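Local coordinates for neurotoxin (Clostridium botulinum, PDB 3N7L), which is the receptor-binding domain of a botulinum neurotoxin (serotype D/C mosaic) and probably attaches the toxin to gangliosides on nerve cells, at residues A[380-385]-A[396-401]; A[6-11]-A[210-215]. All blocks are in the same frame, centred on the assembly; numbering follows the deposited sequence.

Contact 1: A[380-385]-A[396-401]; sequences GSYSFK and YLIPVI
Y382 and Y396 sit directly across from each other and grip by two backbone bonds, Y382 N to Y396 O and Y396 N to Y382 O; G380 and I398 repeat this doubly bonded pairing further along. Between them S381 and L397 form the non-hydrogen-bonded pair, their CA atoms only 4.0 Å apart, and L397 CD1 packs 3.6 Å from G380 C. On the opposite face G380, with no side chain, offers a shallow hollow that Y382 fills by leaning back along its own strand until Y382 CE1 lies 3.7 Å from G380 CA. The branched aliphatics supply the bumps round this ring. I398 CG1 stands between its backbone N and carbonyl carbon (chi1 62°) and meets the Y382 ring at its edge, 3.8 Å from Y382 CD1, while V400 CG1 reaches Y382 CE1 at 4.1 Å. At the other end, past Y382, F384 presents a ring face to the edge of Y396, a T-shaped stack with centroids 5.7 Å apart and planes at 76°. The same Y396 edge brings CE2 to 3.6 Å from F384 O, and F384 CZ touches I398 CD1. Tyrosine suits position 396 because its ring packs here while its OH bonds D389 and K262; S381, itself exposed, turns OG to E395. Twisted antiparallel strands bonded in this way make a beta hairpin, 373-384 with 394-402, in the beta-trefoil fold of the C-terminal receptor-binding region.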
# COMPACT_ATOMS: atom_id res chain seq x y z
N GLY A 380 -22.01 -8.33 7.31
CA GLY A 380 -23.25 -7.70 7.73
C GLY A 380 -23.67 -8.14 9.11
O GLY A 380 -23.17 -9.13 9.64
N SER A 381 -24.61 -7.41 9.70
CA SER A 381 -25.09 -7.76 11.02
C SER A 381 -26.41 -8.50 10.92
O SER A 381 -27.34 -8.04 10.26
CB SER A 381 -25.24 -6.50 11.88
OG SER A 381 -25.61 -6.83 13.20
N TYR A 382 -26.49 -9.66 11.57
CA TYR A 382 -27.70 -10.45 11.56
C TYR A 382 -28.04 -10.94 12.96
O TYR A 382 -27.15 -11.18 13.79
CB TYR A 382 -27.55 -11.64 10.61
CG TYR A 382 -27.25 -11.20 9.21
CD1 TYR A 382 -25.93 -11.01 8.78
CD2 TYR A 382 -28.28 -10.90 8.31
CE1 TYR A 382 -25.65 -10.54 7.50
CE2 TYR A 382 -28.01 -10.42 7.03
CZ TYR A 382 -26.69 -10.25 6.64
OH TYR A 382 -26.41 -9.76 5.38
N SER A 383 -29.33 -11.07 13.23
CA SER A 383 -29.80 -11.51 14.53
C SER A 383 -30.12 -12.99 14.58
O SER A 383 -31.08 -13.45 13.97
CB SER A 383 -31.05 -10.71 14.92
OG SER A 383 -31.59 -11.16 16.15
N PHE A 384 -29.29 -13.75 15.28
CA PHE A 384 -29.52 -15.17 15.43
C PHE A 384 -28.81 -15.69 16.68
O PHE A 384 -28.46 -14.90 17.57
CB PHE A 384 -29.11 -15.96 14.17
CG PHE A 384 -27.64 -15.88 13.80
CD1 PHE A 384 -26.86 -17.03 13.78
CD2 PHE A 384 -27.06 -14.67 13.42
CE1 PHE A 384 -25.51 -16.97 13.39
CE2 PHE A 384 -25.72 -14.60 13.03
CZ PHE A 384 -24.94 -15.75 13.01
N LYS A 385 -28.60 -17.00 16.78
CA LYS A 385 -27.96 -17.56 17.95
C LYS A 385 -26.66 -18.32 17.65
O LYS A 385 -26.61 -19.14 16.73
CB LYS A 385 -28.95 -18.49 18.68
CG LYS A 385 -30.25 -17.80 19.06
CD LYS A 385 -31.24 -18.77 19.71
CE LYS A 385 -32.48 -18.03 20.19
NZ LYS A 385 -33.49 -18.97 20.75
N TYR A 396 -25.12 -10.09 15.39
CA TYR A 396 -23.72 -10.43 15.21
C TYR A 396 -23.27 -9.88 13.87
O TYR A 396 -23.95 -10.06 12.85
CB TYR A 396 -23.51 -11.95 15.21
CG TYR A 396 -23.70 -12.61 16.56
CD1 TYR A 396 -22.81 -12.36 17.61
CD2 TYR A 396 -24.79 -13.44 16.81
CE1 TYR A 396 -23.00 -12.92 18.87
CE2 TYR A 396 -24.99 -14.00 18.07
CZ TYR A 396 -24.10 -13.74 19.09
OH TYR A 396 -24.31 -14.28 20.34
N LEU A 397 -22.12 -9.21 13.87
CA LEU A 397 -21.54 -8.68 12.64
C LEU A 397 -20.74 -9.88 12.16
O LEU A 397 -19.80 -10.32 12.84
CB LEU A 397 -20.63 -7.50 12.94
CG LEU A 397 -19.92 -6.84 11.75
CD1 LEU A 397 -20.95 -6.37 10.71
CD2 LEU A 397 -19.08 -5.68 12.24
N ILE A 398 -21.11 -10.42 11.01
CA ILE A 398 -20.46 -11.61 10.51
C ILE A 398 -20.09 -11.60 9.03
O ILE A 398 -20.63 -10.83 8.25
CB ILE A 398 -21.38 -12.84 10.67
CG1 ILE A 398 -22.65 -12.63 9.82
CG2 ILE A 398 -21.75 -13.04 12.14
CD1 ILE A 398 -23.42 -13.90 9.52
N PRO A 399 -19.14 -12.46 8.65
CA PRO A 399 -18.73 -12.55 7.25
C PRO A 399 -19.88 -13.38 6.68
O PRO A 399 -20.31 -14.35 7.30
CB PRO A 399 -17.40 -13.31 7.32
CG PRO A 399 -17.59 -14.19 8.51
CD PRO A 399 -18.30 -13.32 9.51
N VAL A 400 -20.40 -12.99 5.52
CA VAL A 400 -21.53 -13.68 4.92
C VAL A 400 -21.38 -13.77 3.41
O VAL A 400 -20.83 -12.88 2.77
CB VAL A 400 -22.85 -12.92 5.26
CG1 VAL A 400 -22.82 -11.53 4.65
CG2 VAL A 400 -24.07 -13.69 4.78
N ILE A 401 -21.87 -14.86 2.83
CA ILE A 401 -21.79 -15.04 1.39
C ILE A 401 -23.16 -14.85 0.74
O ILE A 401 -24.16 -15.37 1.23
CB ILE A 401 -21.27 -16.46 1.04
CG1 ILE A 401 -19.88 -16.67 1.65
CG2 ILE A 401 -21.21 -16.65 -0.47
CD1 ILE A 401 -19.34 -18.06 1.47

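Contact 2: A[6-11]-A[210-215]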
# COMPACT_ATOMS: atom_id res chain seq x y z
N SER A 6 12.54 10.79 -22.69
CA SER A 6 12.79 11.97 -21.87
C SER A 6 13.36 11.63 -20.50
O SER A 6 13.72 12.51 -19.73
CB SER A 6 11.49 12.79 -21.72
OG SER A 6 10.47 12.03 -21.10
N LYS A 7 13.44 10.34 -20.19
CA LYS A 7 13.97 9.91 -18.90
C LYS A 7 15.46 10.25 -18.81
O LYS A 7 16.26 9.78 -19.62
CB LYS A 7 13.77 8.41 -18.71
CG LYS A 7 14.26 7.88 -17.37
CD LYS A 7 14.18 6.37 -17.28
CE LYS A 7 12.75 5.87 -17.22
NZ LYS A 7 12.70 4.38 -17.06
N ILE A 8 15.83 11.07 -17.83
CA ILE A 8 17.23 11.47 -17.67
C ILE A 8 17.89 10.88 -16.42
O ILE A 8 19.09 11.03 -16.22
CB ILE A 8 17.36 13.01 -17.64
CG1 ILE A 8 16.47 13.61 -16.54
CG2 ILE A 8 16.96 13.58 -19.00
CD1 ILE A 8 16.62 15.11 -16.38
N LEU A 9 17.09 10.23 -15.59
CA LEU A 9 17.60 9.58 -14.38
C LEU A 9 16.70 8.40 -14.07
O LEU A 9 15.47 8.52 -14.10
CB LEU A 9 17.61 10.55 -13.19
CG LEU A 9 18.00 9.89 -11.86
CD1 LEU A 9 19.39 9.27 -11.97
CD2 LEU A 9 17.98 10.93 -10.74
N SER A 10 17.31 7.26 -13.79
CA SER A 10 16.57 6.05 -13.48
C SER A 10 17.33 5.29 -12.41
O SER A 10 18.12 4.40 -12.71
CB SER A 10 16.42 5.20 -14.74
OG SER A 10 15.73 4.00 -14.47
N LEU A 11 17.10 5.65 -11.15
CA LEU A 11 17.77 5.00 -10.04
C LEU A 11 17.15 3.64 -9.74
O LEU A 11 16.03 3.56 -9.25
CB LEU A 11 17.70 5.89 -8.80
CG LEU A 11 18.37 5.37 -7.52
CD1 LEU A 11 19.84 5.04 -7.77
CD2 LEU A 11 18.23 6.43 -6.43
N ILE A 210 13.39 10.49 -13.21
CA ILE A 210 13.26 11.91 -13.49
C ILE A 210 13.15 12.04 -15.01
O ILE A 210 13.96 11.48 -15.76
CB ILE A 210 14.46 12.74 -12.98
CG1 ILE A 210 14.47 12.74 -11.44
CG2 ILE A 210 14.34 14.19 -13.48
CD1 ILE A 210 15.57 13.59 -10.82
N PHE A 211 12.13 12.76 -15.46
CA PHE A 211 11.88 12.96 -16.88
C PHE A 211 12.06 14.43 -17.27
O PHE A 211 11.66 15.33 -16.53
CB PHE A 211 10.45 12.53 -17.23
CG PHE A 211 10.19 11.07 -16.99
CD1 PHE A 211 10.43 10.14 -17.99
CD2 PHE A 211 9.69 10.63 -15.77
CE1 PHE A 211 10.18 8.78 -17.78
CE2 PHE A 211 9.44 9.28 -15.54
CZ PHE A 211 9.68 8.35 -16.55
N ALA A 212 12.64 14.66 -18.44
CA ALA A 212 12.87 16.01 -18.93
C ALA A 212 11.62 16.55 -19.61
O ALA A 212 11.70 17.17 -20.66
CB ALA A 212 14.04 16.02 -19.90
N LYS A 213 10.47 16.30 -19.00
CA LYS A 213 9.21 16.79 -19.56
C LYS A 213 8.14 16.80 -18.48
O LYS A 213 8.32 16.24 -17.40
CB LYS A 213 8.74 15.91 -20.72
CG LYS A 213 8.24 14.54 -20.29
CD LYS A 213 7.63 13.77 -21.45
CE LYS A 213 6.37 14.45 -21.97
NZ LYS A 213 5.71 13.65 -23.03
N GLU A 214 7.01 17.43 -18.80
CA GLU A 214 5.88 17.51 -17.88
C GLU A 214 4.94 16.37 -18.25
O GLU A 214 4.20 16.45 -19.24
CB GLU A 214 5.16 18.85 -18.06
CG GLU A 214 4.23 19.25 -16.91
CD GLU A 214 3.27 20.38 -17.28
OE1 GLU A 214 3.59 21.18 -18.19
OE2 GLU A 214 2.20 20.47 -16.64
N LEU A 215 4.97 15.29 -17.47
CA LEU A 215 4.11 14.13 -17.73
C LEU A 215 2.65 14.48 -17.50
O LEU A 215 2.31 15.12 -16.51
CB LEU A 215 4.48 12.98 -16.80
CG LEU A 215 5.90 12.40 -16.84
CD1 LEU A 215 5.99 11.27 -15.82
CD2 LEU A 215 6.23 11.89 -18.23
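A classic beta bulge marks the pairing of strands 7-14 and 202-211, where I8 and L9 of the first both face I210 of the second. I210 O takes the N-H of I8, with I8 N 2.8 Å away and nearly along the C=O axis. L9 N makes a weak bond to I210 O at 3.4 Å; I210 N returns a bond to L9 O. Beyond the bulge A212 N donates to S6 O over 2.7 Å, from above the carbonyl plane. The extra residue lets two aliphatic chains flank I210: I8 CG1 lies 3.8 Å from I210 CG2, and L9 CD2 is 3.6 Å from I210 CD1. Beta-branched isoleucine suits this spot, since its two branches diverge, one to each neighbour. Both L9 and I210 go on to touch I181 of strand 180-187, in the opposing sheet of the jelly-roll, lectin-like N-terminal subdomain, so this side of the bulge belongs to the sandwich interior. The other side carries K7 and F211, a non-hydrogen-bonded pair. K7 bends at chi3 (-70°), its methylenes following the F211 ring with K7 CB 3.7 Å from F211 CE1, and its charged end makes a cation-pi contact with Y209. L215 CD2 lies over one face of the F211 ring, toward its rim. S6 OG, bonded to I3 O, nears the edge of the F211 ring, 3.6 Å from F211 CD1, and touches K213 CD, where the chain leaves the strand.

Overall arrangement
Contacts 1 and 2 lie on opposite sides of the chain's centre, in two different subdomains, with nearest atoms about 41 Å apart. They share no strand. Both are antiparallel strand pairs and both are partly buried, but they differ in reach: contact 1 joins consecutive strands of one hairpin across the loop 385-393, whereas contact 2 brings the start of the chain to the last strand of the lectin-like subdomain, 199 residues later. Chemistry follows place. In 380-385 with 396-401 the pairing is regular and aromatic rings do most of the packing; in 6-11 with 210-215 a bulge interrupts the register and aliphatic branches point to the sandwich interior, with K7 lying along the buried F211 ring on the other side.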